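Local structure of endoglucanase (Humicola insolens, 1DYS) at residues G185-W189 and A190-E194; P239-D242 and E243-A247; P138-I141 and G142-T146. The protein hydrolyses internal beta-1,4-glucosidic bonds of cellulose as a family 6 glycoside hydrolase, contributing to the breakdown of plant biomass. All blocks are in the same frame, centred on the assembly; numbering follows the deposited sequence.

Interaction 1: G185-W189 and A190-E194; sequences GWLGW and ADKLE
Trp189 and Lys192 make the first shell of this contact, at the turn where the short helix 184-187 gives way to helix 190-207 in the parallel barrel-like fold of family 6. Lys192 N donates to Trp189 O over 3.0 Å, reaching it from above the carbonyl plane at a C=O...N angle of 120°. Leu193 N adds a weak bond to the same oxygen, so one carbonyl takes the amides of residues 192 and 193. The lysine also packs with its aliphatic part: CB lies 3.4 Å from Leu187 O, and CG sits 4.0 Å from Trp189 CB, near the plane of the indole at its edge. Bends at three successive torsions then fold the chain back, and NZ forms a salt bridge with Asp191 OD1 at 3.1 Å, coming from above the carboxylate plane. Leu193 CD2 lies 3.7 Å from Gly188 O.

Further out, helix 243-255 lies against Leu187 and Leu193, while Trp279 meets the Trp189 ring at a steep angle. The indole of Trp186, a residue assigned to substrate binding, packs against Asn143 of helix 140-146, and its NE1 hydrogen-bonds Thr146 OG1. The Trp189 indole is tied back to the preceding helix: NE1 donates to Gly185 O at 2.8 Å, from 54° out of the carbonyl plane.

Interaction 2: P239-D242 and E243-A247; sequences PSPD and ESRYA
Asp242 and Arg245 face each other at the N-terminus of helix 243-255, where Asp242 is the N-cap. Their side chains cross at about a right angle, with the carboxylate and guanidinium planes 70° apart. Arg245 grips the acid side-on with two nitrogens, yet not as a flat fork: NE forms a salt bridge with Asp242 OD1 at 2.9 Å and NH2 meets Asp242 OD2 at 3.1 Å, and the tilt between the groups brings both donors in from above the carboxylate plane. OD2 lies in the guanidinium plane, at its edge. Arg245 N gives the capping bond to Asp242 OD1, 2.9 Å, nearly along the C-O axis and from the other face to NE, so a single residue supplies both the backbone and the side-chain donors. With CG between the backbone N and the carbonyl carbon (chi1 59°), the carboxylate is turned back over the first helical turn. Thr228 N binds OD2 as well, which pins the cap to a neighbouring loop.

Pro241 takes one face of the guanidinium, its CG 3.4 Å from Arg245 CZ and over the centre of the group. Ser240 OG, itself hydrogen-bonded to Gly188 O and Asn249 ND2, lies at the edge of the Tyr246 ring, 3.7 Å from Tyr246 CD1. Tyr246 OH reaches Val181 O. Glu243 turns away from the cap to bind Gly184 N and Ser218 OG, close to Asn183. A water joins this acid back to the loop, donating to Glu243 OE2 at 2.9 Å and to Ser240 O at 3.1 Å.

Interaction 3: P138-I141 and G142-T146; sequences PDAI and GNMVT
Asp139 and Asn143 meet at the start of the short helix 140-146, which follows the barrel strand 132-136 and carries Asp139, assigned as a proton donor, at its N-cap position. The carboxylate makes no capping bond. Instead the backbone carbonyl of Asp139 opens the helix: Asn143 N donates to Asp139 O at 3.1 Å, and Asn143 ND2 donates to it at 2.9 Å. The two donors come from opposite faces of the carbonyl plane, ND2 47° out of it. Asn143 has CG beside its backbone N (chi1 -82°), which folds the amide back along the helix toward this oxygen, while OD1 goes to Ser94 OG. One side chain thus ties the start of helix 140-146 to the loop holding Ser94, next to Asp92, the other residue assigned as proton donor.

The dense part lies on the far flank. Met144 extends back over Ala140, its CE 3.8 Å from Ala140 CB and 3.3 Å from Ala140 O, after a bend at chi3 that lays the methyl across the turn. Ile163 of helix 150-169 packs on both residues. Ile141 is likewise buried, against Val200 of helix 190-207, but its touch on Val145 is looser, CG2 to CG2 at 4.4 Å.

Less buried are Asp139, Val145 and Thr146, all partly exposed, although the Trp186 indole packs beside Asp139, Gly142 and Asn143. The Asp139 side chain comes no nearer to residues 142-146 than 3.8 Å, from CB to Asn143 ND2. Gly142 O takes two donors from Thr146: the backbone N, and the hydroxyl OG1 at 2.9 Å.

Following the chain from the N terminus, interaction 3 comes first, after strand 132-136, then interaction 1 after strand 175-180, then interaction 2 in the loop between strand 215-218 and helix 243-255. Each is a local contact between adjoining segments, so none closes a long loop; they run in series without nesting or crossing. In space interaction 1 is the middle piece. Trp186 CZ2 packs 3.4 Å from Gly142 C of interaction 3, and Gly188 CA lies 3.5 Å from Tyr246 CE1 of interaction 2. Interactions 2 and 3 do not touch, their nearest atoms being about 7 Å apart. Together they join segments following three neighbouring barrel strands.

Interaction 1: G185-W189 and A190-E194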
# COMPACT_ATOMS: atom_id res chain seq x y z
N GLY A 185 -11.50 22.79 5.83
CA GLY A 185 -12.55 22.42 4.91
C GLY A 185 -13.45 21.30 5.39
O GLY A 185 -14.58 21.11 4.91
N TRP A 186 -12.89 20.46 6.24
CA TRP A 186 -13.63 19.32 6.76
C TRP A 186 -14.36 19.70 8.05
O TRP A 186 -15.56 19.51 8.17
CB TRP A 186 -12.61 18.20 7.08
CG TRP A 186 -13.20 16.84 7.31
CD1 TRP A 186 -14.42 16.48 7.83
CD2 TRP A 186 -12.53 15.58 7.04
NE1 TRP A 186 -14.57 15.11 7.86
CE2 TRP A 186 -13.41 14.54 7.37
CE3 TRP A 186 -11.28 15.24 6.50
CZ2 TRP A 186 -13.10 13.19 7.23
CZ3 TRP A 186 -10.98 13.89 6.36
CH2 TRP A 186 -11.86 12.88 6.73
N LEU A 187 -13.62 20.19 9.03
CA LEU A 187 -14.12 20.41 10.37
C LEU A 187 -14.15 21.88 10.83
O LEU A 187 -14.42 22.10 12.02
CB LEU A 187 -13.22 19.65 11.36
CG LEU A 187 -13.13 18.14 11.14
CD1 LEU A 187 -12.25 17.49 12.20
CD2 LEU A 187 -14.53 17.56 11.14
N GLY A 188 -13.87 22.76 9.90
CA GLY A 188 -13.82 24.20 10.19
C GLY A 188 -15.16 24.90 10.06
O GLY A 188 -15.27 26.05 10.49
N TRP A 189 -16.14 24.27 9.44
CA TRP A 189 -17.46 24.87 9.34
C TRP A 189 -18.03 25.15 10.72
O TRP A 189 -17.71 24.51 11.70
CB TRP A 189 -18.43 23.88 8.68
CG TRP A 189 -17.89 23.55 7.31
CD1 TRP A 189 -17.19 22.43 6.96
CD2 TRP A 189 -17.99 24.36 6.15
NE1 TRP A 189 -16.86 22.51 5.62
CE2 TRP A 189 -17.34 23.68 5.11
CE3 TRP A 189 -18.56 25.63 5.89
CZ2 TRP A 189 -17.25 24.19 3.81
CZ3 TRP A 189 -18.47 26.11 4.60
CH2 TRP A 189 -17.82 25.41 3.57
N ALA A 190 -18.97 26.09 10.74
CA ALA A 190 -19.67 26.42 11.98
C ALA A 190 -20.24 25.23 12.71
O ALA A 190 -19.98 25.04 13.90
CB ALA A 190 -20.80 27.38 11.57
N ASP A 191 -21.04 24.41 12.06
CA ASP A 191 -21.66 23.23 12.66
C ASP A 191 -20.70 22.08 12.92
O ASP A 191 -21.20 21.06 13.39
CB ASP A 191 -22.82 22.75 11.79
CG ASP A 191 -22.42 21.96 10.55
OD1 ASP A 191 -21.28 22.07 10.05
OD2 ASP A 191 -23.29 21.20 10.05
N LYS A 192 -19.41 22.21 12.61
CA LYS A 192 -18.45 21.17 12.86
C LYS A 192 -17.43 21.46 13.96
O LYS A 192 -16.86 20.49 14.45
CB LYS A 192 -17.57 20.88 11.62
CG LYS A 192 -18.35 20.29 10.46
CD LYS A 192 -18.75 18.86 10.80
CE LYS A 192 -20.25 18.68 10.59
NZ LYS A 192 -20.64 19.13 9.23
N LEU A 193 -17.23 22.70 14.37
CA LEU A 193 -16.25 23.01 15.40
C LEU A 193 -16.51 22.39 16.76
O LEU A 193 -15.59 21.94 17.47
CB LEU A 193 -16.14 24.53 15.57
CG LEU A 193 -15.81 25.38 14.35
CD1 LEU A 193 -16.26 26.82 14.59
CD2 LEU A 193 -14.33 25.33 14.01
N GLU A 194 -17.79 22.39 17.17
CA GLU A 194 -18.09 21.79 18.49
C GLU A 194 -18.05 20.28 18.47
O GLU A 194 -17.41 19.64 19.31
CB GLU A 194 -19.36 22.33 19.14
CG GLU A 194 -19.16 23.77 19.59
CD GLU A 194 -18.17 23.93 20.74
OE1 GLU A 194 -17.77 22.93 21.37
OE2 GLU A 194 -17.81 25.11 20.98

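Interaction 2: P239-D242 and E243-A247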
# COMPACT_ATOMS: atom_id res chain seq x y z
N PRO A 239 -16.31 29.91 8.59
CA PRO A 239 -15.59 30.75 9.53
C PRO A 239 -14.10 30.43 9.60
O PRO A 239 -13.24 31.12 10.14
CB PRO A 239 -16.19 30.42 10.92
CG PRO A 239 -16.61 28.99 10.71
CD PRO A 239 -17.03 28.83 9.25
N SER A 240 -13.67 29.37 8.90
CA SER A 240 -12.31 28.89 8.85
C SER A 240 -11.75 28.77 7.45
O SER A 240 -11.37 27.68 7.03
CB SER A 240 -12.36 27.44 9.42
OG SER A 240 -12.74 27.49 10.78
N PRO A 241 -11.69 29.85 6.70
CA PRO A 241 -11.24 29.89 5.33
C PRO A 241 -9.76 29.83 5.07
O PRO A 241 -9.36 29.73 3.91
CB PRO A 241 -11.88 31.17 4.71
CG PRO A 241 -11.73 32.05 5.94
CD PRO A 241 -12.09 31.20 7.13
N ASP A 242 -8.95 29.82 6.13
CA ASP A 242 -7.53 29.54 6.02
C ASP A 242 -7.18 28.81 7.32
O ASP A 242 -8.06 28.72 8.21
CB ASP A 242 -6.67 30.73 5.67
CG ASP A 242 -6.74 31.87 6.64
OD1 ASP A 242 -7.22 31.64 7.77
OD2 ASP A 242 -6.32 32.99 6.27
N GLU A 243 -6.01 28.18 7.34
CA GLU A 243 -5.63 27.36 8.49
C GLU A 243 -5.36 28.18 9.73
O GLU A 243 -5.59 27.70 10.85
CB GLU A 243 -4.51 26.42 8.08
CG GLU A 243 -5.02 25.46 6.99
CD GLU A 243 -6.01 24.45 7.57
OE1 GLU A 243 -5.55 23.71 8.47
OE2 GLU A 243 -7.18 24.43 7.20
N SER A 244 -4.88 29.41 9.56
CA SER A 244 -4.67 30.28 10.72
C SER A 244 -6.03 30.53 11.36
O SER A 244 -6.10 30.43 12.59
CB SER A 244 -4.03 31.61 10.31
OG SER A 244 -3.91 32.41 11.49
N ARG A 245 -7.09 30.81 10.59
CA ARG A 245 -8.39 31.04 11.24
C ARG A 245 -8.99 29.74 11.74
O ARG A 245 -9.67 29.68 12.76
CB ARG A 245 -9.36 31.84 10.39
CG ARG A 245 -8.90 33.32 10.37
CD ARG A 245 -9.71 34.04 9.31
NE ARG A 245 -9.05 33.92 7.99
CZ ARG A 245 -9.57 34.51 6.92
NH1 ARG A 245 -10.73 35.17 7.06
NH2 ARG A 245 -8.97 34.44 5.74
N TYR A 246 -8.68 28.62 11.06
CA TYR A 246 -9.20 27.34 11.58
C TYR A 246 -8.62 27.07 12.97
O TYR A 246 -9.40 26.72 13.87
CB TYR A 246 -8.84 26.21 10.61
CG TYR A 246 -9.27 24.82 11.08
CD1 TYR A 246 -10.55 24.56 11.52
CD2 TYR A 246 -8.38 23.77 11.04
CE1 TYR A 246 -10.95 23.30 11.96
CE2 TYR A 246 -8.74 22.50 11.47
CZ TYR A 246 -10.03 22.27 11.91
OH TYR A 246 -10.40 21.03 12.37
N ALA A 247 -7.31 27.28 13.13
CA ALA A 247 -6.62 27.07 14.40
C ALA A 247 -7.21 27.92 15.52
O ALA A 247 -7.48 27.43 16.62
CB ALA A 247 -5.12 27.31 14.28
O HOH W 1 -8.81 26.40 5.94

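Interaction 3: P138-I141 and G142-T146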
# COMPACT_ATOMS: atom_id res chain seq x y z
N PRO A 138 -3.60 11.11 11.57
CA PRO A 138 -4.17 12.00 10.58
C PRO A 138 -5.55 11.51 10.13
O PRO A 138 -5.85 10.36 9.86
CB PRO A 138 -3.19 11.99 9.41
CG PRO A 138 -1.88 11.73 10.15
CD PRO A 138 -2.20 10.73 11.25
N ASP A 139 -6.49 12.44 10.09
CA ASP A 139 -7.87 12.37 9.70
C ASP A 139 -8.73 11.48 10.59
O ASP A 139 -9.88 11.29 10.21
CB ASP A 139 -8.07 11.96 8.22
CG ASP A 139 -7.52 13.04 7.32
OD1 ASP A 139 -7.53 14.22 7.79
OD2 ASP A 139 -7.14 12.77 6.16
N ALA A 140 -8.22 10.86 11.66
CA ALA A 140 -9.07 9.94 12.43
C ALA A 140 -10.26 10.72 13.01
O ALA A 140 -11.36 10.24 12.91
CB ALA A 140 -8.29 9.26 13.55
N ILE A 141 -9.98 11.84 13.66
CA ILE A 141 -11.13 12.62 14.22
C ILE A 141 -12.09 13.09 13.17
O ILE A 141 -13.32 13.07 13.37
CB ILE A 141 -10.54 13.73 15.08
CG1 ILE A 141 -9.93 13.07 16.32
CG2 ILE A 141 -11.60 14.75 15.50
CD1 ILE A 141 -9.19 14.07 17.19
N GLY A 142 -11.63 13.46 11.98
CA GLY A 142 -12.52 13.83 10.88
C GLY A 142 -13.49 12.68 10.59
O GLY A 142 -14.69 12.88 10.52
N ASN A 143 -12.95 11.48 10.42
CA ASN A 143 -13.75 10.29 10.13
C ASN A 143 -14.71 9.98 11.27
O ASN A 143 -15.81 9.47 11.02
CB ASN A 143 -12.77 9.17 9.81
CG ASN A 143 -12.23 9.12 8.40
OD1 ASN A 143 -12.96 8.69 7.51
ND2 ASN A 143 -10.99 9.55 8.24
N MET A 144 -14.34 10.27 12.51
CA MET A 144 -15.21 10.07 13.66
C MET A 144 -16.36 11.07 13.72
O MET A 144 -17.49 10.64 14.01
CB MET A 144 -14.43 10.20 14.97
CG MET A 144 -14.11 8.92 15.70
SD MET A 144 -12.70 9.24 16.77
CE MET A 144 -11.36 8.60 15.76
N VAL A 145 -16.13 12.34 13.43
CA VAL A 145 -17.17 13.36 13.43
C VAL A 145 -18.18 13.28 12.30
O VAL A 145 -19.37 13.56 12.45
CB VAL A 145 -16.55 14.79 13.35
CG1 VAL A 145 -17.57 15.86 12.98
CG2 VAL A 145 -15.86 15.16 14.64
N THR A 146 -17.71 13.06 11.08
CA THR A 146 -18.60 13.08 9.92
C THR A 146 -18.85 11.70 9.35
O THR A 146 -19.59 11.54 8.38
CB THR A 146 -18.01 14.04 8.87
OG1 THR A 146 -16.72 13.50 8.49
CG2 THR A 146 -17.81 15.44 9.44